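Local coordinates for protein putative glycosyltransferase (GalT1) (Streptococcus parasanguinis, PDB 4PHR) that probably transfers a sugar from a nucleotide-sugar donor, this chain being its GT-D-fold glycosyltransferase domain, which binds UDP, at residues A[35-43]-A[93-104]; A[48-56]-A[176-184]. One frame throughout, in Å; residues are numbered along the deposited sequence.

Interaction 1. Residues A[35-43]-A[93-104]; sequences GDGEIDLMT and FWERHFLKYSEF
Ile-39 of helix 36-42 fits a hollow walled by Tyr-101, Phe-104 and His-97. Its CG2, turned anti to the backbone N, rests over the centre of the Tyr-101 ring, 3.6 Å from the centroid, and also lies over one face of Phe-104 nearer the rim. CD1 reaches Phe-104 CE2 at 3.8 Å, while CG1 meets the edge of His-97, whose NE2 is hydrogen-bonded to Tyr-105. The other face of Tyr-101 is backed by Lys-100 CG. Met-42, its chain bent at chi3 (-71°), brings CE to 3.6 Å from Phe-104 CZ and sets SD at the ring edge, a Met-aromatic contact. Within the GT-D fold this joins helix 36-42, which follows strand 30-33, to helix 88-100 and to the start of helix 102-108, with Tyr-101 at the junction; the axes of 36-42 and 93-100 run 26° from parallel, 11.4 Å apart. At the N-terminal end Asp-36, near the bound manganese, fits among three rings: CB lies 3.6 Å from His-97 CE1, and the carboxylate stands almost perpendicular to Phe-93 and Trp-94. On the polar flank Tyr-101 OH donates to the anti lone pair of Asp-40 OD2 (2.6 Å), and a water links that oxygen to Lys-100 NZ.

Interaction 2. Residues A[48-56]-A[176-184]; sequences PYQDYNEKL and CPSKNAFQY. With UDP (uridine-5'-diphosphate), chain B.
Phe-182 lays its ring against the start of helix 54-64, with Leu-56 CB over the centre of one face, 3.8 Å from the centroid, in a CH-pi contact. With CG anti to the backbone N (chi1 -171°), the ring brings CE2 within 3.4 Å of Asn-53 OD1, the oxygen that caps the helix by accepting from Leu-56 N. The backbone N of Phe-182 makes a weak hydrogen bond to Gln-50 OE1, whose amide is held by NE2 donating in its own plane to Asp-51 O. Asn-180 grips segment 48-56 through both its backbone and its side chain. Its N donates to Tyr-49 O at 2.8 Å, rising 40° out of the carbonyl plane, whereas its OD1 receives Asp-51 N at 2.8 Å in a nearly straight bond (176°); ND2 adds a weak hydrogen bond to Asp-51 OD1. Lys-179 CB meets the Tyr-49 ring at its edge, Ser-178 O lies close to CD1, and Tyr-49 OH is hydrogen-bonded to Phe-254 O. The uracil of UDP lies against this junction: N3 donates to Pro-177 O at 2.9 Å, and O4 accepts from Ala-181 N at 3.1 Å. Such backbone recognition of the base edge marks the uracil end of the GT-D nucleotide pocket.

Overall arrangement
The two contacts lie on neighbouring parts of one domain, their centres 19 Å apart, and their segments alternate along the chain. Helix 36-42 and the segment 48-56 follow closely in sequence and touch directly: Leu-41, on the side of its helix turned from interaction 1, packs against Gln-50, Asp-51, Tyr-52 and Leu-56. Helix 54-64, whose first turn belongs to interaction 2, also touches Met-42 and Phe-104 of interaction 1. Interaction 1 is the more buried, mainly aromatic and aliphatic packing between helices with a polar flank; interaction 2, nearer the surface, combines backbone and amide hydrogen bonds between loops with the packing of Phe-182 on helix 54-64. Asp-36 approaches the manganese, while residues 48-56 and 176-184 meet at the uracil.

Interaction 1. Residues A[35-43]-A[93-104]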
loop_
_atom_site.group_PDB
_atom_site.type_symbol
_atom_site.label_atom_id
_atom_site.label_comp_id
_atom_site.label_asym_id
_atom_site.label_seq_id
_atom_site.Cartn_x
_atom_site.Cartn_y
_atom_site.Cartn_z
ATOM N N GLY A 35 -0.637 6.532 3.846
ATOM C CA GLY A 35 -1.464 7.284 2.923
ATOM C C GLY A 35 -2.393 8.210 3.675
ATOM O O GLY A 35 -2.302 8.353 4.903
ATOM N N ASP A 36 -3.303 8.840 2.944
ATOM C CA ASP A 36 -4.211 9.796 3.563
ATOM C C ASP A 36 -5.059 9.165 4.666
ATOM O O ASP A 36 -5.288 9.779 5.699
ATOM C CB ASP A 36 -5.093 10.472 2.509
ATOM C CG ASP A 36 -5.953 9.492 1.762
ATOM O OD1 ASP A 36 -7.199 9.607 1.839
ATOM O OD2 ASP A 36 -5.368 8.601 1.112
ATOM N N GLY A 37 -5.510 7.934 4.448
ATOM C CA GLY A 37 -6.325 7.233 5.425
ATOM C C GLY A 37 -5.600 6.971 6.735
ATOM O O GLY A 37 -6.198 7.032 7.808
ATOM N N GLU A 38 -4.306 6.675 6.666
ATOM C CA GLU A 38 -3.548 6.459 7.890
ATOM C C GLU A 38 -3.458 7.728 8.726
ATOM O O GLU A 38 -3.546 7.670 9.959
ATOM C CB GLU A 38 -2.149 5.925 7.590
ATOM C CG GLU A 38 -2.159 4.451 7.216
ATOM C CD GLU A 38 -2.945 4.185 5.943
ATOM O OE1 GLU A 38 -2.668 4.861 4.918
ATOM O OE2 GLU A 38 -3.852 3.317 5.965
ATOM N N ILE A 39 -3.279 8.872 8.066
ATOM C CA ILE A 39 -3.219 10.138 8.793
ATOM C C ILE A 39 -4.586 10.457 9.403
ATOM O O ILE A 39 -4.674 10.894 10.561
ATOM C CB ILE A 39 -2.761 11.306 7.901
ATOM C CG1 ILE A 39 -1.554 10.914 7.050
ATOM C CG2 ILE A 39 -2.499 12.540 8.740
ATOM C CD1 ILE A 39 -0.411 10.359 7.821
ATOM N N ASP A 40 -5.651 10.224 8.634
ATOM C CA ASP A 40 -7.007 10.404 9.148
ATOM C C ASP A 40 -7.205 9.563 10.411
ATOM O O ASP A 40 -7.702 10.054 11.427
ATOM C CB ASP A 40 -8.051 9.984 8.107
ATOM C CG ASP A 40 -8.151 10.951 6.927
ATOM O OD1 ASP A 40 -8.589 10.513 5.844
ATOM O OD2 ASP A 40 -7.817 12.147 7.072
ATOM N N LEU A 41 -6.821 8.288 10.347
ATOM C CA LEU A 41 -6.968 7.393 11.494
ATOM C C LEU A 41 -6.143 7.843 12.694
ATOM O O LEU A 41 -6.642 7.865 13.832
ATOM C CB LEU A 41 -6.551 5.969 11.120
ATOM C CG LEU A 41 -7.573 5.067 10.450
ATOM C CD1 LEU A 41 -6.857 3.898 9.811
ATOM C CD2 LEU A 41 -8.563 4.579 11.482
ATOM N N MET A 42 -4.875 8.172 12.452
ATOM C CA MET A 42 -3.983 8.597 13.538
ATOM C C MET A 42 -4.505 9.833 14.262
ATOM O O MET A 42 -4.223 10.033 15.440
ATOM C CB MET A 42 -2.556 8.844 13.032
ATOM C CG MET A 42 -1.741 7.561 12.855
ATOM S SD MET A 42 -0.024 7.858 12.394
ATOM C CE MET A 42 -0.361 8.393 10.745
ATOM N N THR A 43 -5.260 10.670 13.556
ATOM C CA THR A 43 -5.779 11.898 14.143
ATOM C C THR A 43 -7.230 11.764 14.605
ATOM O O THR A 43 -7.860 12.746 14.980
ATOM C CB THR A 43 -5.612 13.100 13.195
ATOM O OG1 THR A 43 -6.354 12.877 11.991
ATOM C CG2 THR A 43 -4.139 13.311 12.845
ATOM N N PHE A 93 -6.618 17.327 -4.260
ATOM C CA PHE A 93 -6.816 16.446 -3.119
ATOM C C PHE A 93 -5.620 16.479 -2.164
ATOM O O PHE A 93 -5.768 16.624 -0.941
ATOM C CB PHE A 93 -7.056 15.001 -3.568
ATOM C CG PHE A 93 -7.115 14.045 -2.422
ATOM C CD1 PHE A 93 -8.294 13.865 -1.715
ATOM C CD2 PHE A 93 -5.974 13.370 -2.008
ATOM C CE1 PHE A 93 -8.339 13.009 -0.629
ATOM C CE2 PHE A 93 -6.015 12.513 -0.922
ATOM C CZ PHE A 93 -7.194 12.330 -0.234
ATOM N N TRP A 94 -4.425 16.324 -2.723
ATOM C CA TRP A 94 -3.233 16.180 -1.893
ATOM C C TRP A 94 -2.818 17.473 -1.203
ATOM O O TRP A 94 -2.395 17.456 -0.046
ATOM C CB TRP A 94 -2.076 15.555 -2.683
ATOM C CG TRP A 94 -2.278 14.076 -2.834
ATOM C CD1 TRP A 94 -2.521 13.388 -3.990
ATOM C CD2 TRP A 94 -2.272 13.104 -1.781
ATOM N NE1 TRP A 94 -2.663 12.050 -3.718
ATOM C CE2 TRP A 94 -2.509 11.848 -2.371
ATOM C CE3 TRP A 94 -2.086 13.176 -0.393
ATOM C CZ2 TRP A 94 -2.565 10.672 -1.624
ATOM C CZ3 TRP A 94 -2.140 12.011 0.345
ATOM C CH2 TRP A 94 -2.375 10.776 -0.270
ATOM N N GLU A 95 -2.944 18.601 -1.891
ATOM C CA GLU A 95 -2.633 19.864 -1.236
ATOM C C GLU A 95 -3.624 20.142 -0.104
ATOM O O GLU A 95 -3.228 20.560 0.983
ATOM C CB GLU A 95 -2.609 21.019 -2.235
ATOM C CG GLU A 95 -2.273 22.336 -1.555
ATOM C CD GLU A 95 -2.055 23.496 -2.514
ATOM O OE1 GLU A 95 -1.157 23.410 -3.380
ATOM O OE2 GLU A 95 -2.766 24.506 -2.379
ATOM N N ARG A 96 -4.914 19.882 -0.339
ATOM C CA ARG A 96 -5.894 20.036 0.742
ATOM C C ARG A 96 -5.520 19.153 1.924
ATOM O O ARG A 96 -5.628 19.562 3.085
ATOM C CB ARG A 96 -7.311 19.684 0.289
ATOM C CG ARG A 96 -7.931 20.656 -0.697
ATOM C CD ARG A 96 -8.372 21.917 0.001
ATOM N NE ARG A 96 -7.303 22.898 0.064
ATOM C CZ ARG A 96 -7.359 24.006 0.796
ATOM N NH1 ARG A 96 -8.424 24.263 1.542
ATOM N NH2 ARG A 96 -6.351 24.852 0.781
ATOM N N HIS A 97 -5.072 17.942 1.615
ATOM C CA HIS A 97 -4.717 16.974 2.634
ATOM C C HIS A 97 -3.556 17.447 3.484
ATOM O O HIS A 97 -3.652 17.475 4.716
ATOM C CB HIS A 97 -4.372 15.627 1.995
ATOM C CG HIS A 97 -3.782 14.642 2.960
ATOM N ND1 HIS A 97 -4.553 13.895 3.824
ATOM C CD2 HIS A 97 -2.495 14.302 3.214
ATOM C CE1 HIS A 97 -3.767 13.127 4.560
ATOM N NE2 HIS A 97 -2.513 13.360 4.214
ATOM N N PHE A 98 -2.440 17.807 2.854
ATOM C CA PHE A 98 -1.297 18.149 3.678
ATOM C C PHE A 98 -1.410 19.523 4.332
ATOM O O PHE A 98 -0.750 19.782 5.331
ATOM C CB PHE A 98 0.062 17.872 3.004
ATOM C CG PHE A 98 0.346 18.681 1.770
ATOM C CD1 PHE A 98 0.690 18.043 0.590
ATOM C CD2 PHE A 98 0.351 20.063 1.806
ATOM C CE1 PHE A 98 0.995 18.772 -0.552
ATOM C CE2 PHE A 98 0.659 20.798 0.671
ATOM C CZ PHE A 98 0.987 20.149 -0.509
ATOM N N LEU A 99 -2.279 20.377 3.802
ATOM C CA LEU A 99 -2.581 21.633 4.478
ATOM C C LEU A 99 -3.416 21.380 5.743
ATOM O O LEU A 99 -3.142 21.945 6.809
ATOM C CB LEU A 99 -3.262 22.627 3.525
ATOM C CG LEU A 99 -2.337 23.253 2.476
ATOM C CD1 LEU A 99 -3.124 24.129 1.498
ATOM C CD2 LEU A 99 -1.221 24.051 3.145
ATOM N N LYS A 100 -4.417 20.513 5.634
ATOM C CA LYS A 100 -5.208 20.121 6.799
ATOM C C LYS A 100 -4.302 19.547 7.892
ATOM O O LYS A 100 -4.461 19.833 9.079
ATOM C CB LYS A 100 -6.268 19.105 6.393
ATOM C CG LYS A 100 -7.060 18.539 7.552
ATOM C CD LYS A 100 -8.120 17.564 7.055
ATOM C CE LYS A 100 -8.913 16.954 8.211
ATOM N NZ LYS A 100 -9.991 16.046 7.718
ATOM N N TYR A 101 -3.303 18.782 7.472
ATOM C CA TYR A 101 -2.423 18.110 8.414
ATOM C C TYR A 101 -1.019 18.711 8.441
ATOM O O TYR A 101 -0.040 18.008 8.690
ATOM C CB TYR A 101 -2.354 16.635 8.050
ATOM C CG TYR A 101 -3.660 15.919 8.269
ATOM C CD1 TYR A 101 -4.204 15.814 9.544
ATOM C CD2 TYR A 101 -4.353 15.348 7.207
ATOM C CE1 TYR A 101 -5.400 15.151 9.763
ATOM C CE2 TYR A 101 -5.555 14.680 7.413
ATOM C CZ TYR A 101 -6.069 14.584 8.694
ATOM O OH TYR A 101 -7.260 13.917 8.906
ATOM N N SER A 102 -0.917 20.016 8.203
ATOM C CA SER A 102 0.396 20.647 8.101
ATOM C C SER A 102 1.190 20.469 9.384
ATOM O O SER A 102 2.392 20.218 9.346
ATOM C CB SER A 102 0.272 22.136 7.744
ATOM O OG SER A 102 -0.414 22.854 8.750
ATOM N N GLU A 103 0.515 20.592 10.519
ATOM C CA GLU A 103 1.188 20.487 11.805
ATOM C C GLU A 103 1.715 19.070 11.998
ATOM O O GLU A 103 2.810 18.864 12.519
ATOM C CB GLU A 103 0.243 20.880 12.943
ATOM C CG GLU A 103 0.866 20.806 14.330
ATOM C CD GLU A 103 -0.055 21.337 15.415
ATOM O OE1 GLU A 103 -1.063 21.993 15.074
ATOM O OE2 GLU A 103 0.228 21.099 16.610
ATOM N N PHE A 104 0.926 18.095 11.558
ATOM C CA PHE A 104 1.316 16.697 11.641
ATOM C C PHE A 104 2.551 16.451 10.782
ATOM O O PHE A 104 3.548 15.891 11.247
ATOM C CB PHE A 104 0.162 15.800 11.195
ATOM C CG PHE A 104 0.429 14.333 11.360
ATOM C CD1 PHE A 104 -0.023 13.657 12.481
ATOM C CD2 PHE A 104 1.129 13.628 10.397
ATOM C CE1 PHE A 104 0.216 12.304 12.638
ATOM C CE2 PHE A 104 1.372 12.268 10.547
ATOM C CZ PHE A 104 0.912 11.610 11.669
HETATM O O HOH W 1 -9.054 14.193 5.674
#

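Interaction 2. Residues A[48-56]-A[176-184]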
loop_
_atom_site.group_PDB
_atom_site.type_symbol
_atom_site.label_atom_id
_atom_site.label_comp_id
_atom_site.label_asym_id
_atom_site.label_seq_id
_atom_site.Cartn_x
_atom_site.Cartn_y
_atom_site.Cartn_z
ATOM N N PRO A 48 -12.438 4.680 4.965
ATOM C CA PRO A 48 -12.984 3.556 4.208
ATOM C C PRO A 48 -12.339 2.248 4.649
ATOM O O PRO A 48 -11.118 2.120 4.722
ATOM C CB PRO A 48 -12.614 3.892 2.758
ATOM C CG PRO A 48 -12.536 5.391 2.750
ATOM C CD PRO A 48 -11.946 5.753 4.087
ATOM N N TYR A 49 -13.187 1.285 4.957
ATOM C CA TYR A 49 -12.775 -0.073 5.278
ATOM C C TYR A 49 -12.076 -0.239 6.622
ATOM O O TYR A 49 -11.660 -1.344 6.950
ATOM C CB TYR A 49 -11.934 -0.683 4.150
ATOM C CG TYR A 49 -12.613 -0.606 2.805
ATOM C CD1 TYR A 49 -13.687 -1.437 2.502
ATOM C CD2 TYR A 49 -12.189 0.294 1.841
ATOM C CE1 TYR A 49 -14.319 -1.370 1.279
ATOM C CE2 TYR A 49 -12.818 0.366 0.604
ATOM C CZ TYR A 49 -13.882 -0.469 0.333
ATOM O OH TYR A 49 -14.502 -0.409 -0.889
ATOM N N GLN A 50 -11.975 0.828 7.417
ATOM C CA GLN A 50 -11.465 0.672 8.781
ATOM C C GLN A 50 -11.986 1.738 9.738
ATOM O O GLN A 50 -11.665 2.921 9.621
ATOM C CB GLN A 50 -9.929 0.638 8.807
ATOM C CG GLN A 50 -9.332 0.481 10.209
ATOM C CD GLN A 50 -9.707 -0.842 10.868
ATOM O OE1 GLN A 50 -9.435 -1.926 10.332
ATOM N NE2 GLN A 50 -10.338 -0.758 12.032
ATOM N N ASP A 51 -12.793 1.300 10.698
ATOM C CA ASP A 51 -13.281 2.177 11.755
ATOM C C ASP A 51 -12.124 2.658 12.626
ATOM O O ASP A 51 -11.140 1.940 12.831
ATOM C CB ASP A 51 -14.295 1.444 12.641
ATOM C CG ASP A 51 -15.544 1.019 11.886
ATOM O OD1 ASP A 51 -16.294 0.173 12.415
ATOM O OD2 ASP A 51 -15.786 1.532 10.770
ATOM N N TYR A 52 -12.251 3.865 13.166
ATOM C CA TYR A 52 -11.275 4.336 14.136
ATOM C C TYR A 52 -11.075 3.319 15.258
ATOM O O TYR A 52 -12.030 2.741 15.788
ATOM C CB TYR A 52 -11.654 5.699 14.725
ATOM C CG TYR A 52 -10.686 6.148 15.799
ATOM C CD1 TYR A 52 -9.425 6.628 15.460
ATOM C CD2 TYR A 52 -11.005 6.042 17.149
ATOM C CE1 TYR A 52 -8.522 7.016 16.424
ATOM C CE2 TYR A 52 -10.103 6.432 18.128
ATOM C CZ TYR A 52 -8.863 6.917 17.759
ATOM O OH TYR A 52 -7.956 7.312 18.719
ATOM N N ASN A 53 -9.818 3.116 15.610
ATOM C CA ASN A 53 -9.451 2.246 16.713
ATOM C C ASN A 53 -8.223 2.851 17.377
ATOM O O ASN A 53 -7.227 3.123 16.714
ATOM C CB ASN A 53 -9.170 0.832 16.194
ATOM C CG ASN A 53 -8.759 -0.123 17.293
ATOM O OD1 ASN A 53 -7.656 -0.028 17.833
ATOM N ND2 ASN A 53 -9.641 -1.057 17.626
ATOM N N GLU A 54 -8.300 3.087 18.682
ATOM C CA GLU A 54 -7.229 3.789 19.382
ATOM C C GLU A 54 -5.911 3.024 19.409
ATOM O O GLU A 54 -4.847 3.623 19.291
ATOM C CB GLU A 54 -7.657 4.154 20.807
ATOM C CG GLU A 54 -6.651 5.035 21.541
ATOM C CD GLU A 54 -7.197 5.603 22.837
ATOM O OE1 GLU A 54 -8.204 5.067 23.348
ATOM O OE2 GLU A 54 -6.619 6.591 23.342
ATOM N N LYS A 55 -5.975 1.705 19.560
ATOM C CA LYS A 55 -4.758 0.900 19.559
ATOM C C LYS A 55 -4.087 0.941 18.189
ATOM O O LYS A 55 -2.864 1.045 18.086
ATOM C CB LYS A 55 -5.064 -0.546 19.959
ATOM C CG LYS A 55 -5.457 -0.710 21.416
ATOM C CD LYS A 55 -5.734 -2.173 21.753
ATOM C CE LYS A 55 -5.748 -2.405 23.255
ATOM N NZ LYS A 55 -6.790 -1.591 23.936
ATOM N N LEU A 56 -4.893 0.859 17.136
ATOM C CA LEU A 56 -4.380 0.968 15.778
ATOM C C LEU A 56 -3.736 2.341 15.567
ATOM O O LEU A 56 -2.630 2.447 15.031
ATOM C CB LEU A 56 -5.518 0.750 14.778
ATOM C CG LEU A 56 -5.204 0.972 13.298
ATOM C CD1 LEU A 56 -4.003 0.142 12.850
ATOM C CD2 LEU A 56 -6.431 0.660 12.441
ATOM N N CYS A 176 -8.287 -12.245 4.596
ATOM C CA CYS A 176 -8.757 -11.566 5.787
ATOM C C CYS A 176 -10.021 -10.761 5.498
ATOM O O CYS A 176 -10.473 -10.695 4.348
ATOM C CB CYS A 176 -7.651 -10.638 6.284
ATOM S SG CYS A 176 -6.056 -11.482 6.575
ATOM N N PRO A 177 -10.592 -10.126 6.536
ATOM C CA PRO A 177 -11.798 -9.337 6.266
ATOM C C PRO A 177 -11.517 -8.157 5.340
ATOM O O PRO A 177 -10.444 -7.546 5.425
ATOM C CB PRO A 177 -12.209 -8.846 7.660
ATOM C CG PRO A 177 -11.648 -9.877 8.588
ATOM C CD PRO A 177 -10.319 -10.233 7.979
ATOM N N SER A 178 -12.467 -7.860 4.458
ATOM C CA SER A 178 -12.342 -6.750 3.520
ATOM C C SER A 178 -12.542 -5.399 4.192
ATOM O O SER A 178 -12.225 -4.363 3.621
ATOM C CB SER A 178 -13.333 -6.910 2.372
ATOM O OG SER A 178 -14.664 -6.945 2.865
ATOM N N LYS A 179 -13.076 -5.412 5.405
ATOM C CA LYS A 179 -13.187 -4.194 6.197
ATOM C C LYS A 179 -12.947 -4.520 7.669
ATOM O O LYS A 179 -13.210 -5.635 8.119
ATOM C CB LYS A 179 -14.546 -3.522 5.984
ATOM C CG LYS A 179 -15.727 -4.298 6.525
ATOM C CD LYS A 179 -17.026 -3.560 6.234
ATOM C CE LYS A 179 -18.137 -3.994 7.179
ATOM N NZ LYS A 179 -18.323 -5.471 7.184
ATOM N N ASN A 180 -12.450 -3.544 8.417
ATOM C CA ASN A 180 -12.208 -3.728 9.851
ATOM C C ASN A 180 -11.331 -4.929 10.166
ATOM O O ASN A 180 -11.575 -5.649 11.137
ATOM C CB ASN A 180 -13.522 -3.815 10.629
ATOM C CG ASN A 180 -14.190 -2.474 10.752
ATOM O OD1 ASN A 180 -13.562 -1.434 10.551
ATOM N ND2 ASN A 180 -15.472 -2.483 11.075
ATOM N N ALA A 181 -10.303 -5.146 9.353
ATOM C CA ALA A 181 -9.424 -6.280 9.582
ATOM C C ALA A 181 -8.679 -6.164 10.910
ATOM O O ALA A 181 -8.253 -7.173 11.471
ATOM C CB ALA A 181 -8.451 -6.442 8.433
ATOM N N PHE A 182 -8.527 -4.947 11.425
ATOM C CA PHE A 182 -7.739 -4.779 12.642
ATOM C C PHE A 182 -8.324 -5.538 13.829
ATOM O O PHE A 182 -7.596 -5.941 14.735
ATOM C CB PHE A 182 -7.532 -3.306 13.017
ATOM C CG PHE A 182 -6.540 -3.124 14.139
ATOM C CD1 PHE A 182 -5.188 -3.348 13.920
ATOM C CD2 PHE A 182 -6.960 -2.778 15.413
ATOM C CE1 PHE A 182 -4.267 -3.207 14.952
ATOM C CE2 PHE A 182 -6.049 -2.642 16.453
ATOM C CZ PHE A 182 -4.702 -2.857 16.221
ATOM N N GLN A 183 -9.629 -5.752 13.805
ATOM C CA GLN A 183 -10.271 -6.516 14.865
ATOM C C GLN A 183 -9.652 -7.902 15.025
ATOM O O GLN A 183 -9.649 -8.476 16.115
ATOM C CB GLN A 183 -11.762 -6.656 14.600
ATOM C CG GLN A 183 -12.451 -7.450 15.684
ATOM C CD GLN A 183 -13.940 -7.530 15.490
ATOM O OE1 GLN A 183 -14.642 -6.520 15.557
ATOM N NE2 GLN A 183 -14.436 -8.738 15.250
ATOM N N TYR A 184 -9.131 -8.441 13.931
ATOM C CA TYR A 184 -8.578 -9.786 13.932
ATOM C C TYR A 184 -7.059 -9.765 13.901
ATOM O O TYR A 184 -6.436 -10.755 13.516
ATOM C CB TYR A 184 -9.123 -10.572 12.735
ATOM C CG TYR A 184 -10.627 -10.695 12.764
ATOM C CD1 TYR A 184 -11.435 -9.735 12.165
ATOM C CD2 TYR A 184 -11.241 -11.755 13.417
ATOM C CE1 TYR A 184 -12.813 -9.838 12.205
ATOM C CE2 TYR A 184 -12.615 -11.867 13.459
ATOM C CZ TYR A 184 -13.394 -10.905 12.853
ATOM O OH TYR A 184 -14.763 -11.014 12.896
HETATM N N1 UDP B . -8.301 -3.888 2.766
HETATM C C2 UDP B . -8.802 -5.043 3.314
HETATM N N3 UDP B . -9.275 -5.038 4.604
HETATM C C4 UDP B . -9.246 -3.889 5.357
HETATM C C5 UDP B . -8.733 -2.714 4.806
HETATM C C6 UDP B . -8.401 -2.714 3.456
HETATM O O2 UDP B . -8.858 -6.078 2.650
HETATM O O4 UDP B . -9.656 -3.943 6.521
HETATM C "C1'" UDP B . -7.726 -3.939 1.413
HETATM C "C2'" UDP B . -8.496 -3.367 0.252
HETATM O "O2'" UDP B . -9.469 -4.285 -0.201
HETATM C "C3'" UDP B . -7.382 -3.171 -0.752
HETATM C "C4'" UDP B . -6.198 -2.796 0.123
HETATM O "O4'" UDP B . -6.550 -3.158 1.461
HETATM O "O3'" UDP B . -7.094 -4.391 -1.399
HETATM C "C5'" UDP B . -5.870 -1.310 0.035
HETATM O "O5'" UDP B . -4.809 -1.025 0.937
HETATM P PA UDP B . -4.228 0.463 1.134
HETATM O O1A UDP B . -5.265 1.322 1.738
HETATM O O2A UDP B . -2.968 0.312 1.902
HETATM O O3A UDP B . -3.978 0.916 -0.401
HETATM P PB UDP B . -3.266 2.219 -1.074
HETATM O O1B UDP B . -4.383 3.063 -1.590
HETATM O O2B UDP B . -2.456 1.638 -2.171
HETATM O O3B UDP B . -2.464 2.931 -0.029
#